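Local structure of single-stranded DNA-binding protein (Thermus aquaticus, 2FXQ) at residues L5-L10 with Q130-G135; I198-N203 with E220-E225. The protein binds single-stranded DNA and probably recruits partner proteins to it during DNA replication, recombination and repair. One frame throughout, in Å; residues are numbered along the deposited sequence.

Interaction 1: residues L5-L10 with Q130-G135; sequences LNQVFL and QVILMG
CG of Leu-5 stands anti to its carbonyl carbon (chi1 -78°), which lays the side chain alongside Met-134 and Ile-132; Leu-5 CB is 3.9 Å from Met-134 CB, and Leu-5 CD1 is 4.1 Å from Ile-132 CG2. Gln-7 CG is likewise anti to the carbonyl carbon (-55°), and its extended chain crosses Ile-132 obliquely, with Gln-7 OE1 3.8 Å from Ile-132 CD1. Ile-132 CD1 also reaches the ring of Phe-9, 4.1 Å from CE2, obliquely. Gln-130 runs beside the Phe-9 ring, its amide plane nearly perpendicular to it, while Gln-130 O lies at the ring edge, 3.7 Å from CD2. Six backbone hydrogen bonds join the antiparallel strands at the pairs Leu-5/Met-134, Gln-7/Ile-132 and Phe-9/Gln-130. On the reverse face, Asn-6 OD1 is 3.9 Å from Leu-133 CD2 and accepts a hydrogen bond from Leu-82 N.

The Leu-5, Gln-7 and Phe-9 face meets the second subunit: Gln-7 NE2 bonds to Glu-79 of that subunit, and Phe-9 meets its counterpart there. The backbone bonds thus knit the two OB domains of the chain edge to edge, while the mixed apolar and amide side chains above them contribute to the dimer interface.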
loop_
_atom_site.group_PDB
_atom_site.type_symbol
_atom_site.label_atom_id
_atom_site.label_comp_id
_atom_site.label_asym_id
_atom_site.label_seq_id
_atom_site.Cartn_x
_atom_site.Cartn_y
_atom_site.Cartn_z
ATOM N N LEU A 5 10.894 -8.538 -2.763
ATOM C CA LEU A 5 10.264 -7.493 -1.957
ATOM C C LEU A 5 9.495 -8.187 -0.892
ATOM O O LEU A 5 8.891 -9.252 -1.160
ATOM C CB LEU A 5 9.222 -6.690 -2.801
ATOM C CG LEU A 5 9.730 -5.650 -3.763
ATOM C CD1 LEU A 5 8.486 -5.140 -4.527
ATOM C CD2 LEU A 5 10.480 -4.528 -3.004
ATOM N N ASN A 6 9.440 -7.562 0.286
ATOM C CA ASN A 6 8.684 -8.114 1.381
ATOM C C ASN A 6 8.262 -6.915 2.243
ATOM O O ASN A 6 9.041 -6.395 3.041
ATOM C CB ASN A 6 9.566 -9.150 2.117
ATOM C CG ASN A 6 8.975 -9.644 3.454
ATOM O OD1 ASN A 6 7.834 -9.316 3.871
ATOM N ND2 ASN A 6 9.794 -10.471 4.151
ATOM N N GLN A 7 7.040 -6.425 2.014
ATOM C CA GLN A 7 6.575 -5.180 2.648
ATOM C C GLN A 7 5.209 -5.372 3.177
ATOM O O GLN A 7 4.376 -5.939 2.498
ATOM C CB GLN A 7 6.492 -4.024 1.591
ATOM C CG GLN A 7 7.882 -3.849 0.871
ATOM C CD GLN A 7 7.836 -2.769 -0.246
ATOM O OE1 GLN A 7 6.836 -2.666 -0.948
ATOM N NE2 GLN A 7 8.893 -1.957 -0.374
ATOM N N VAL A 8 4.957 -4.862 4.386
ATOM C CA VAL A 8 3.667 -4.995 5.042
ATOM C C VAL A 8 3.270 -3.600 5.554
ATOM O O VAL A 8 4.143 -2.851 6.068
ATOM C CB VAL A 8 3.793 -5.917 6.330
ATOM C CG1 VAL A 8 2.415 -6.014 7.057
ATOM C CG2 VAL A 8 4.399 -7.277 5.958
ATOM N N PHE A 9 1.979 -3.244 5.416
ATOM C CA PHE A 9 1.433 -1.956 5.898
ATOM C C PHE A 9 0.188 -2.316 6.621
ATOM O O PHE A 9 -0.650 -3.070 6.078
ATOM C CB PHE A 9 1.063 -1.040 4.682
ATOM C CG PHE A 9 2.170 -0.918 3.666
ATOM C CD1 PHE A 9 3.025 0.173 3.682
ATOM C CD2 PHE A 9 2.393 -1.936 2.698
ATOM C CE1 PHE A 9 4.133 0.250 2.781
ATOM C CE2 PHE A 9 3.483 -1.822 1.774
ATOM C CZ PHE A 9 4.332 -0.757 1.832
ATOM N N LEU A 10 0.038 -1.868 7.876
ATOM C CA LEU A 10 -1.099 -2.306 8.674
ATOM C C LEU A 10 -1.486 -1.153 9.514
ATOM O O LEU A 10 -0.602 -0.382 9.983
ATOM C CB LEU A 10 -0.638 -3.349 9.718
ATOM C CG LEU A 10 -0.506 -4.787 9.429
ATOM C CD1 LEU A 10 -0.059 -5.490 10.756
ATOM C CD2 LEU A 10 -1.854 -5.297 8.834
ATOM N N GLN A 130 -2.116 -4.517 4.109
ATOM C CA GLN A 130 -1.589 -4.729 2.764
ATOM C C GLN A 130 -0.232 -5.393 2.817
ATOM O O GLN A 130 0.626 -5.028 3.649
ATOM C CB GLN A 130 -1.422 -3.384 2.003
ATOM C CG GLN A 130 -0.773 -3.575 0.523
ATOM C CD GLN A 130 -1.177 -2.512 -0.533
ATOM O OE1 GLN A 130 -2.251 -2.604 -1.172
ATOM N NE2 GLN A 130 -0.308 -1.517 -0.717
ATOM N N VAL A 131 -0.003 -6.378 1.926
ATOM C CA VAL A 131 1.295 -6.952 1.836
ATOM C C VAL A 131 1.737 -6.873 0.355
ATOM O O VAL A 131 0.913 -7.061 -0.539
ATOM C CB VAL A 131 1.164 -8.484 2.216
ATOM C CG1 VAL A 131 2.513 -9.173 1.973
ATOM C CG2 VAL A 131 0.703 -8.659 3.733
ATOM N N ILE A 132 3.026 -6.551 0.113
ATOM C CA ILE A 132 3.574 -6.591 -1.248
ATOM C C ILE A 132 4.742 -7.582 -1.179
ATOM O O ILE A 132 5.679 -7.399 -0.369
ATOM C CB ILE A 132 4.036 -5.230 -1.707
ATOM C CG1 ILE A 132 2.828 -4.265 -1.738
ATOM C CG2 ILE A 132 4.655 -5.358 -3.167
ATOM C CD1 ILE A 132 3.241 -2.754 -2.177
ATOM N N LEU A 133 4.699 -8.634 -2.020
ATOM C CA LEU A 133 5.810 -9.569 -2.049
ATOM C C LEU A 133 6.261 -9.685 -3.495
ATOM O O LEU A 133 5.433 -9.680 -4.413
ATOM C CB LEU A 133 5.376 -11.006 -1.621
ATOM C CG LEU A 133 4.732 -11.176 -0.233
ATOM C CD1 LEU A 133 4.254 -12.630 0.047
ATOM C CD2 LEU A 133 5.722 -10.700 0.859
ATOM N N MET A 134 7.553 -9.881 -3.704
ATOM C CA MET A 134 7.973 -10.287 -5.046
ATOM C C MET A 134 9.025 -11.344 -4.834
ATOM O O MET A 134 10.001 -11.136 -4.043
ATOM C CB MET A 134 8.591 -9.128 -5.819
ATOM C CG MET A 134 8.697 -9.500 -7.411
ATOM S SD MET A 134 9.201 -8.054 -8.274
ATOM C CE MET A 134 7.730 -7.312 -8.772
ATOM N N GLY A 135 8.884 -12.463 -5.545
ATOM C CA GLY A 135 9.857 -13.554 -5.349
ATOM C C GLY A 135 9.690 -14.612 -6.444
ATOM O O GLY A 135 9.275 -14.270 -7.554
#

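Interaction 2: residues I198-N203 with E220-E225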
loop_
_atom_site.group_PDB
_atom_site.type_symbol
_atom_site.label_atom_id
_atom_site.label_comp_id
_atom_site.label_asym_id
_atom_site.label_seq_id
_atom_site.Cartn_x
_atom_site.Cartn_y
_atom_site.Cartn_z
ATOM N N ILE A 198 0.126 -8.694 -4.505
ATOM C CA ILE A 198 -0.391 -7.619 -3.683
ATOM C C ILE A 198 -1.484 -8.328 -2.873
ATOM O O ILE A 198 -2.370 -8.932 -3.464
ATOM C CB ILE A 198 -0.986 -6.408 -4.501
ATOM C CG1 ILE A 198 -0.102 -5.934 -5.710
ATOM C CG2 ILE A 198 -1.457 -5.254 -3.509
ATOM C CD1 ILE A 198 1.191 -5.236 -5.387
ATOM N N GLY A 199 -1.397 -8.308 -1.555
ATOM C CA GLY A 199 -2.390 -9.064 -0.819
ATOM C C GLY A 199 -2.603 -8.487 0.563
ATOM O O GLY A 199 -2.355 -7.323 0.783
ATOM N N ARG A 200 -3.027 -9.335 1.482
ATOM C CA ARG A 200 -3.306 -8.880 2.836
ATOM C C ARG A 200 -2.998 -10.050 3.743
ATOM O O ARG A 200 -2.989 -11.204 3.305
ATOM C CB ARG A 200 -4.781 -8.454 2.952
ATOM C CG ARG A 200 -5.807 -9.501 2.596
ATOM C CD ARG A 200 -7.217 -8.900 2.794
ATOM N NE ARG A 200 -8.225 -9.856 2.382
ATOM C CZ ARG A 200 -9.533 -9.600 2.375
ATOM N NH1 ARG A 200 -10.007 -8.433 2.798
ATOM N NH2 ARG A 200 -10.374 -10.533 2.008
ATOM N N LEU A 201 -2.846 -9.756 5.023
ATOM C CA LEU A 201 -2.456 -10.807 5.968
ATOM C C LEU A 201 -3.709 -11.340 6.622
ATOM O O LEU A 201 -4.556 -10.554 7.072
ATOM C CB LEU A 201 -1.607 -10.147 7.052
ATOM C CG LEU A 201 -0.129 -10.409 7.095
ATOM C CD1 LEU A 201 0.382 -10.258 8.587
ATOM C CD2 LEU A 201 0.295 -11.788 6.606
ATOM N N VAL A 202 -3.914 -12.661 6.573
ATOM C CA VAL A 202 -5.160 -13.196 7.129
ATOM C C VAL A 202 -4.819 -14.298 8.122
ATOM O O VAL A 202 -3.705 -14.771 8.185
ATOM C CB VAL A 202 -6.115 -13.781 6.012
ATOM C CG1 VAL A 202 -6.566 -12.682 4.994
ATOM C CG2 VAL A 202 -5.408 -14.885 5.278
ATOM N N ASN A 203 -5.839 -14.772 8.843
ATOM C CA ASN A 203 -5.628 -15.853 9.776
ATOM C C ASN A 203 -6.407 -17.041 9.248
ATOM O O ASN A 203 -7.598 -16.945 9.012
ATOM C CB ASN A 203 -6.190 -15.512 11.156
ATOM C CG ASN A 203 -5.472 -14.348 11.829
ATOM O OD1 ASN A 203 -6.082 -13.349 12.042
ATOM N ND2 ASN A 203 -4.199 -14.518 12.216
ATOM N N GLU A 220 -3.042 -13.595 1.810
ATOM C CA GLU A 220 -4.035 -13.867 0.773
ATOM C C GLU A 220 -3.700 -12.921 -0.385
ATOM O O GLU A 220 -3.611 -11.671 -0.193
ATOM C CB GLU A 220 -5.449 -13.641 1.322
ATOM C CG GLU A 220 -6.463 -13.776 0.165
ATOM C CD GLU A 220 -7.847 -13.211 0.454
ATOM O OE1 GLU A 220 -8.743 -13.471 -0.412
ATOM O OE2 GLU A 220 -8.027 -12.524 1.489
ATOM N N ALA A 221 -3.473 -13.470 -1.601
ATOM C CA ALA A 221 -3.305 -12.635 -2.812
ATOM C C ALA A 221 -4.578 -11.945 -3.241
ATOM O O ALA A 221 -5.647 -12.566 -3.263
ATOM C CB ALA A 221 -2.781 -13.474 -3.975
ATOM N N LEU A 222 -4.505 -10.631 -3.507
ATOM C CA LEU A 222 -5.621 -9.908 -4.082
ATOM C C LEU A 222 -5.307 -9.525 -5.539
ATOM O O LEU A 222 -6.227 -9.364 -6.333
ATOM C CB LEU A 222 -5.935 -8.673 -3.258
ATOM C CG LEU A 222 -6.327 -9.041 -1.804
ATOM C CD1 LEU A 222 -6.541 -7.742 -1.006
ATOM C CD2 LEU A 222 -7.615 -9.928 -1.747
ATOM N N ARG A 223 -4.032 -9.415 -5.872
ATOM C CA ARG A 223 -3.623 -9.217 -7.262
ATOM C C ARG A 223 -2.350 -10.036 -7.428
ATOM O O ARG A 223 -1.550 -10.148 -6.496
ATOM C CB ARG A 223 -3.244 -7.753 -7.493
ATOM C CG ARG A 223 -2.921 -7.484 -8.966
ATOM C CD ARG A 223 -3.116 -6.021 -9.395
ATOM N NE ARG A 223 -2.671 -5.822 -10.775
ATOM C CZ ARG A 223 -2.827 -4.679 -11.478
ATOM N NH1 ARG A 223 -3.441 -3.625 -10.990
ATOM N NH2 ARG A 223 -2.372 -4.595 -12.693
ATOM N N LEU A 224 -2.165 -10.632 -8.604
ATOM C CA LEU A 224 -0.931 -11.310 -8.921
ATOM C C LEU A 224 -0.475 -10.854 -10.332
ATOM O O LEU A 224 -1.286 -10.708 -11.248
ATOM C CB LEU A 224 -1.166 -12.863 -9.018
ATOM C CG LEU A 224 -1.588 -13.573 -7.713
ATOM C CD1 LEU A 224 -1.840 -15.055 -8.040
ATOM C CD2 LEU A 224 -0.490 -13.417 -6.687
ATOM N N GLU A 225 0.818 -10.617 -10.482
ATOM C CA GLU A 225 1.365 -10.208 -11.752
ATOM C C GLU A 225 2.691 -10.935 -11.896
ATOM O O GLU A 225 3.274 -11.353 -10.919
ATOM C CB GLU A 225 1.612 -8.683 -11.831
ATOM C CG GLU A 225 0.370 -7.797 -11.646
ATOM C CD GLU A 225 -0.656 -7.946 -12.779
ATOM O OE1 GLU A 225 -1.846 -7.550 -12.609
ATOM O OE2 GLU A 225 -0.299 -8.493 -13.849
#
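Arg-200 runs beside Glu-220 on the face of the hairpin that also carries Ile-198 and Arg-223. From CB, CG turns in between the backbone N and the carbonyl carbon (chi1 57°), and the chain then extends as far as NE. CG passes Glu-220 OE2 at 3.9 Å, while CD comes 4.0 Å from CD1 of Leu-222, whose side chain crosses the arginine at about a right angle. At the tip the guanidinium grips one carboxylate oxygen side-on, in a salt bridge made of two hydrogen bonds: Arg-200 NE lies 2.8 Å and NH2 3.1 Å from Glu-220 OE2. OE2 sits in the guanidinium plane, but the carboxylate is turned 40° against it, and NE approaches OE2 from above the carboxylate plane, whereas NH2 meets the syn lone pair of OE2. NH1 donates a hydrogen bond to Ala-39 O, in the first OB domain. An alanine in place of Arg-200 would probably leave the Glu-220 carboxylate without its charged mate, free to turn, and break the link to Ala-39.

Val-202 borders the same pair, its CG1 3.8 Å from Glu-220 OE2. Next to Arg-200, Gly-199 has no side chain, and Glu-220 O comes within 2.9 Å of its CA. Beyond it Ile-198 O accepts two backbone bonds, from Leu-222 N at 2.7 Å and from Arg-223 N at 3.0 Å, while Ile-198 N donates to Arg-223 O. Arg-223, extended in turn, salt-bridges Glu-225 through NE. Two consecutive residues, Leu-222 and Arg-223, thus face the single residue Ile-198 where the chain turns a corner: a classic beta bulge in an antiparallel hairpin, within the strongly curved sheet of the second OB fold.

How the interactions relate
The two contacts are neighbours, with centres about 9 Å apart, and share the border between strands 129-137 and 194-207. Val-131 N lies 2.8 Å from Gly-199 O, a probable hydrogen bond, and Val-131 CG2 packs 3.9 Å from Leu-201 CG. On the other face Gln-130 OE1 is 3.6 Å from Ile-198 CG2. Strand 129-137 therefore serves two junctions: interaction 1 couples it to the first OB domain, and segment 198-203 of interaction 2 lies along it within the second. Both contacts also reach the second subunit. A dimer of such two-domain chains contains four OB folds, the number found in tetrameric bacterial SSBs.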